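Local coordinates for ferric-chelate reductase (NAD(P)H) (Archaeoglobus fulgidus, PDB 1I0R), which reduces chelated ferric iron in siderophores with NAD(P)H as electron donor, releasing ferrous iron, and works as a flavin-binding homodimer, at the interface of chains A and B. Sequence-based numbering; all coordinates share one arbitrary frame. Chains: chain A/B, Conserved hypothetical protein.

Contact 1: the interface of chains A and B. Residues chain A 35-36, 38, 41; chain B 45, 123, 125-126.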
ATOM      1  N   LEU A  35      -0.346   8.815   1.930  1.00 15.58           N
ATOM      2  CA  LEU A  35      -1.732   9.178   1.612  1.00 16.44           C
ATOM      3  C   LEU A  35      -1.863  10.519   0.935  1.00 17.09           C
ATOM      4  O   LEU A  35      -2.682  10.675   0.022  1.00 17.64           O
ATOM      5  CB  LEU A  35      -2.597   9.209   2.874  1.00 17.34           C
ATOM      6  CG  LEU A  35      -2.753   7.869   3.589  1.00 18.18           C
ATOM      7  CD1 LEU A  35      -3.916   7.883   4.529  1.00 20.04           C
ATOM      8  CD2 LEU A  35      -3.017   6.818   2.545  1.00 20.17           C
ATOM      9  N   THR A  36      -1.063  11.488   1.378  1.00 17.26           N
ATOM     10  CA  THR A  36      -1.122  12.857   0.845  1.00 17.81           C
ATOM     11  C   THR A  36       0.249  13.497   0.726  1.00 18.81           C
ATOM     12  O   THR A  36       1.231  13.009   1.305  1.00 17.93           O
ATOM     13  CB  THR A  36      -1.940  13.783   1.795  1.00 17.91           C
ATOM     14  OG1 THR A  36      -1.265  13.863   3.054  1.00 17.83           O
ATOM     15  CG2 THR A  36      -3.360  13.246   2.023  1.00 18.30           C
ATOM     16  N   LYS A  38       0.325  17.240   0.793  1.00 22.50           N
ATOM     17  CA  LYS A  38       0.170  18.535   1.456  1.00 22.70           C
ATOM     18  C   LYS A  38      -0.649  18.445   2.733  1.00 21.62           C
ATOM     19  O   LYS A  38      -1.876  18.589   2.699  1.00 22.65           O
ATOM     20  CB  LYS A  38      -0.489  19.538   0.494  1.00 24.52           C
ATOM     21  CG  LYS A  38       0.391  19.913  -0.681  1.00 27.32           C
ATOM     22  CD  LYS A  38      -0.287  20.953  -1.561  1.00 29.90           C
ATOM     23  CE  LYS A  38       0.549  21.268  -2.782  1.00 30.91           C
ATOM     24  NZ  LYS A  38      -0.195  22.207  -3.663  1.00 32.64           N
ATOM     25  N   GLN A  41       1.779  12.833   4.513  1.00 14.90           N
ATOM     26  CA  GLN A  41       1.196  11.952   5.523  1.00 14.35           C
ATOM     27  C   GLN A  41       1.361  10.519   5.068  1.00 14.31           C
ATOM     28  O   GLN A  41       1.129  10.185   3.890  1.00 14.30           O
ATOM     29  CB  GLN A  41      -0.288  12.270   5.748  1.00 14.80           C
ATOM     30  CG  GLN A  41      -0.487  13.661   6.326  1.00 16.00           C
ATOM     31  CD  GLN A  41      -1.945  14.036   6.573  1.00 16.94           C
ATOM     32  OE1 GLN A  41      -2.752  14.119   5.640  1.00 19.18           O
ATOM     33  NE2 GLN A  41      -2.282  14.284   7.824  1.00 17.87           N
TER
ATOM     34  N   CYS B  45      -7.413   5.371  -1.414  1.00 16.87           N
ATOM     35  CA  CYS B  45      -7.277   6.776  -1.037  1.00 17.15           C
ATOM     36  C   CYS B  45      -7.424   7.605  -2.312  1.00 17.81           C
ATOM     37  O   CYS B  45      -6.612   7.490  -3.219  1.00 18.45           O
ATOM     38  CB  CYS B  45      -5.907   6.997  -0.380  1.00 17.71           C
ATOM     39  SG  CYS B  45      -5.745   8.594   0.429  1.00 20.24           S
ATOM     40  N   VAL B 123      -8.478  12.647   5.399  1.00 20.19           N
ATOM     41  CA  VAL B 123      -7.101  13.041   5.678  1.00 20.28           C
ATOM     42  C   VAL B 123      -6.670  14.359   5.044  1.00 19.80           C
ATOM     43  O   VAL B 123      -5.495  14.579   4.756  1.00 20.52           O
ATOM     44  CB  VAL B 123      -6.101  11.909   5.314  1.00 19.66           C
ATOM     45  CG1 VAL B 123      -6.375  10.691   6.222  1.00 19.42           C
ATOM     46  CG2 VAL B 123      -6.243  11.519   3.840  1.00 19.64           C
ATOM     47  N   THR B 125      -6.653  16.591   2.002  1.00 20.15           N
ATOM     48  CA  THR B 125      -6.808  16.710   0.560  1.00 19.98           C
ATOM     49  C   THR B 125      -7.430  15.483  -0.081  1.00 20.14           C
ATOM     50  O   THR B 125      -7.867  15.531  -1.232  1.00 20.96           O
ATOM     51  CB  THR B 125      -5.458  16.949  -0.099  1.00 20.58           C
ATOM     52  OG1 THR B 125      -4.548  15.918   0.312  1.00 19.79           O
ATOM     53  CG2 THR B 125      -4.874  18.268   0.365  1.00 21.02           C
ATOM     54  N   HIS B 126      -7.452  14.386   0.667  1.00 19.20           N
ATOM     55  CA  HIS B 126      -7.970  13.102   0.178  1.00 18.81           C
ATOM     56  C   HIS B 126      -8.860  12.458   1.221  1.00 18.51           C
ATOM     57  O   HIS B 126      -8.873  12.855   2.390  1.00 18.81           O
ATOM     58  CB  HIS B 126      -6.816  12.104  -0.041  1.00 18.53           C
ATOM     59  CG  HIS B 126      -5.834  12.508  -1.085  1.00 18.56           C
ATOM     60  ND1 HIS B 126      -5.517  11.697  -2.156  1.00 19.94           N
ATOM     61  CD2 HIS B 126      -5.052  13.607  -1.197  1.00 18.84           C
ATOM     62  CE1 HIS B 126      -4.578  12.283  -2.883  1.00 18.81           C
ATOM     63  NE2 HIS B 126      -4.280  13.440  -2.321  1.00 20.74           N
TER
HETATM   64  O   HOH W   1      -2.018  16.124  -0.851  1.00 20.85           O
HETATM   65  O   HOH W   2      -3.993  16.792   3.479  1.00 26.18           O
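A:Leu35 and A:Thr36, at the end of strand 32-36, lie against B:Val123, B:Thr125 and B:His126 in this part of the homodimer interface. A:Leu35 divides its branches: CD1 reaches CG1 of B:Val123, the two side chains crossing at about a right angle, while CD2 packs on SG of B:Cys45 at 3.9 Å. Its backbone O is centred over one face of the B:His126 imidazole, 3.7 Å above the ring plane. A:Thr36 turns its methyl CG2 toward chain B, anti to its own carbonyl carbon (chi1 63° for OG1), and this carbon meets CD2 of B:His126 at 3.7 Å as well as CG2 of B:Val123 and OG1 of B:Thr125. As modelled, OG1 of A:Thr36 donates a hydrogen bond within its own chain to an in-plane lone pair of OE1 of A:Gln41 at 3.0 Å. That OE1 is also 2.9 Å from the backbone O of B:Val123, where both oxygens can only accept, so the amide orientation is doubtful. Turned over, the amide could donate from NE2 to this carbonyl, and OG1 of A:Thr36 would then have to accept. B:Cys45 binds FMN and B:His126 binds NADP(+), which places this packing beside the cofactor and nucleotide sites of chain B. Ordered water completes the seam: one molecule joins N of A:Lys38 to OG1 of B:Thr125, and a second, 2.9 Å from O of A:Lys38, also contacts O of B:Val123 and N of B:Thr125.

Contact 2: the interface of chains A and B. Residues chain A 69, 149, 152-153, 157-159; chain B 166.
B:Phe166 inserts its phenyl ring between helix 147-154 and strand 158-160 of chain A, burying 136 Å² of its surface as the tail of one subunit docks on the other in the homodimer. Its CG is anti to the carbonyl carbon (chi1 -78°), which points the ring between the helix and A:Pro159. Apolar packing covers both faces of the ring. On one, CD1 of A:Leu152 sits 3.9 Å from the ring centroid in a CH-pi contact, displaced toward the rim; on the other lies A:Pro159, with CA near the rim and CG 3.5 Å from CE2 of B:Phe166. CB of A:Asp149 approaches the far end of the ring, 3.6 Å from CZ of B:Phe166, and A:Met153 and A:Leu69 add looser contacts. The A:Lys157 chain, bent at its second and third torsions, brings CE against CB of B:Phe166 at 3.4 Å. The carboxylate of A:Asp149 is turned 40° from the ring plane. Its OD2 lies beyond the rim, off that plane on the A:Leu152 side, and at most a weak attraction to the positive ring edge may result. Main-chain pairing contributes an antiparallel beta bridge between B:Phe166 and A:Pro159. The amine of A:Lys157 supplies a hydrogen bond: NZ donates to the backbone O of B:Phe166 at 2.9 Å, approaching from above the carbonyl plane.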
ATOM      1  N   LEU A  69      16.413  -5.190  -0.709  1.00 17.22           N
ATOM      2  CA  LEU A  69      16.233  -6.464  -1.387  1.00 18.28           C
ATOM      3  C   LEU A  69      17.002  -7.615  -0.734  1.00 18.73           C
ATOM      4  O   LEU A  69      16.469  -8.710  -0.628  1.00 18.94           O
ATOM      5  CB  LEU A  69      16.644  -6.318  -2.863  1.00 19.79           C
ATOM      6  CG  LEU A  69      16.495  -7.544  -3.774  1.00 19.65           C
ATOM      7  CD1 LEU A  69      15.081  -8.046  -3.811  1.00 21.36           C
ATOM      8  CD2 LEU A  69      16.936  -7.145  -5.164  1.00 22.57           C
ATOM      9  N   ASP A 149       8.366 -10.097  -3.662  1.00 19.21           N
ATOM     10  CA  ASP A 149       9.750 -10.627  -3.599  1.00 20.14           C
ATOM     11  C   ASP A 149       9.874 -11.567  -2.399  1.00 20.74           C
ATOM     12  O   ASP A 149      10.450 -12.670  -2.484  1.00 20.54           O
ATOM     13  CB  ASP A 149      10.771  -9.508  -3.356  1.00 22.02           C
ATOM     14  CG  ASP A 149      11.006  -8.635  -4.551  1.00 24.02           C
ATOM     15  OD1 ASP A 149      11.521  -7.500  -4.345  1.00 25.02           O
ATOM     16  OD2 ASP A 149      10.721  -9.077  -5.693  1.00 25.70           O
ATOM     17  N   LEU A 152       8.540 -14.937  -2.929  1.00 26.09           N
ATOM     18  CA  LEU A 152       9.384 -15.791  -3.743  1.00 28.23           C
ATOM     19  C   LEU A 152      10.439 -16.337  -2.784  1.00 29.81           C
ATOM     20  O   LEU A 152      10.839 -17.500  -2.883  1.00 30.24           O
ATOM     21  CB  LEU A 152      10.031 -15.008  -4.887  1.00 28.26           C
ATOM     22  CG  LEU A 152       9.066 -14.470  -5.950  1.00 29.20           C
ATOM     23  CD1 LEU A 152       9.876 -13.777  -7.026  1.00 29.36           C
ATOM     24  CD2 LEU A 152       8.220 -15.607  -6.559  1.00 29.25           C
ATOM     25  N   MET A 153      10.870 -15.509  -1.832  1.00 31.04           N
ATOM     26  CA  MET A 153      11.861 -15.955  -0.858  1.00 33.28           C
ATOM     27  C   MET A 153      11.289 -17.084  -0.009  1.00 34.26           C
ATOM     28  O   MET A 153      11.985 -18.059   0.281  1.00 34.87           O
ATOM     29  CB  MET A 153      12.298 -14.808   0.053  1.00 33.69           C
ATOM     30  CG  MET A 153      13.105 -13.728  -0.647  1.00 35.16           C
ATOM     31  SD  MET A 153      13.375 -12.337   0.480  1.00 36.43           S
ATOM     32  CE  MET A 153      14.697 -13.012   1.536  1.00 36.97           C
ATOM     33  N   LYS A 157      13.428 -19.137  -3.275  1.00 48.28           N
ATOM     34  CA  LYS A 157      14.247 -18.363  -4.200  1.00 49.32           C
ATOM     35  C   LYS A 157      15.146 -17.407  -3.411  1.00 49.82           C
ATOM     36  O   LYS A 157      14.932 -17.165  -2.223  1.00 49.72           O
ATOM     37  CB  LYS A 157      13.349 -17.561  -5.146  1.00 49.96           C
ATOM     38  CG  LYS A 157      12.220 -18.367  -5.766  1.00 50.89           C
ATOM     39  CD  LYS A 157      12.584 -18.936  -7.124  1.00 51.67           C
ATOM     40  CE  LYS A 157      12.596 -17.847  -8.186  1.00 52.24           C
ATOM     41  NZ  LYS A 157      12.811 -18.405  -9.556  1.00 52.76           N
ATOM     42  N   THR A 158      16.162 -16.870  -4.072  1.00 50.56           N
ATOM     43  CA  THR A 158      17.066 -15.930  -3.424  1.00 51.54           C
ATOM     44  C   THR A 158      17.501 -14.889  -4.458  1.00 52.60           C
ATOM     45  O   THR A 158      17.843 -15.228  -5.590  1.00 52.29           O
ATOM     46  CB  THR A 158      18.299 -16.656  -2.830  1.00 51.29           C
ATOM     47  OG1 THR A 158      19.005 -15.765  -1.959  1.00 51.00           O
ATOM     48  CG2 THR A 158      19.229 -17.131  -3.931  1.00 51.02           C
ATOM     49  N   PRO A 159      17.469 -13.601  -4.084  1.00 54.05           N
ATOM     50  CA  PRO A 159      17.858 -12.510  -4.987  1.00 55.65           C
ATOM     51  C   PRO A 159      19.310 -12.626  -5.435  1.00 57.31           C
ATOM     52  O   PRO A 159      20.160 -13.090  -4.678  1.00 57.94           O
ATOM     53  CB  PRO A 159      17.640 -11.259  -4.135  1.00 55.18           C
ATOM     54  CG  PRO A 159      16.623 -11.691  -3.116  1.00 54.64           C
ATOM     55  CD  PRO A 159      17.078 -13.074  -2.768  1.00 54.32           C
TER
ATOM     56  N   PHE B 166      15.694 -13.885  -9.391  1.00 61.22           N
ATOM     57  CA  PHE B 166      15.542 -14.833  -8.292  1.00 61.17           C
ATOM     58  C   PHE B 166      15.948 -16.244  -8.695  1.00 61.09           C
ATOM     59  O   PHE B 166      15.316 -16.873  -9.545  1.00 60.92           O
ATOM     60  CB  PHE B 166      14.101 -14.851  -7.769  1.00 61.41           C
ATOM     61  CG  PHE B 166      13.767 -13.694  -6.868  1.00 61.74           C
ATOM     62  CD1 PHE B 166      13.346 -12.479  -7.396  1.00 61.89           C
ATOM     63  CD2 PHE B 166      13.898 -13.816  -5.488  1.00 61.84           C
ATOM     64  CE1 PHE B 166      13.062 -11.398  -6.561  1.00 62.05           C
ATOM     65  CE2 PHE B 166      13.617 -12.743  -4.645  1.00 62.14           C
ATOM     66  CZ  PHE B 166      13.198 -11.531  -5.183  1.00 61.98           C
TER

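Contacts 1 and 2 have their C-alpha centres about 32 Å apart and share no residue or secondary-structure element. Contact 1 joins strands and a loop of the two subunits, whereas in contact 2 the C-terminal segment of chain B reaches across to chain A. The dimer is two-fold symmetric, so contact 1 recurs with the chains exchanged; a matching tail exchange from chain A is expected but not modelled. Contact 1 includes FMN- and NADP(+)-binding residues of chain B, and contact 2 the NADP(+)-binding helix of chain A; dimer formation may therefore help order the binding sites while holding the subunits together at separate points.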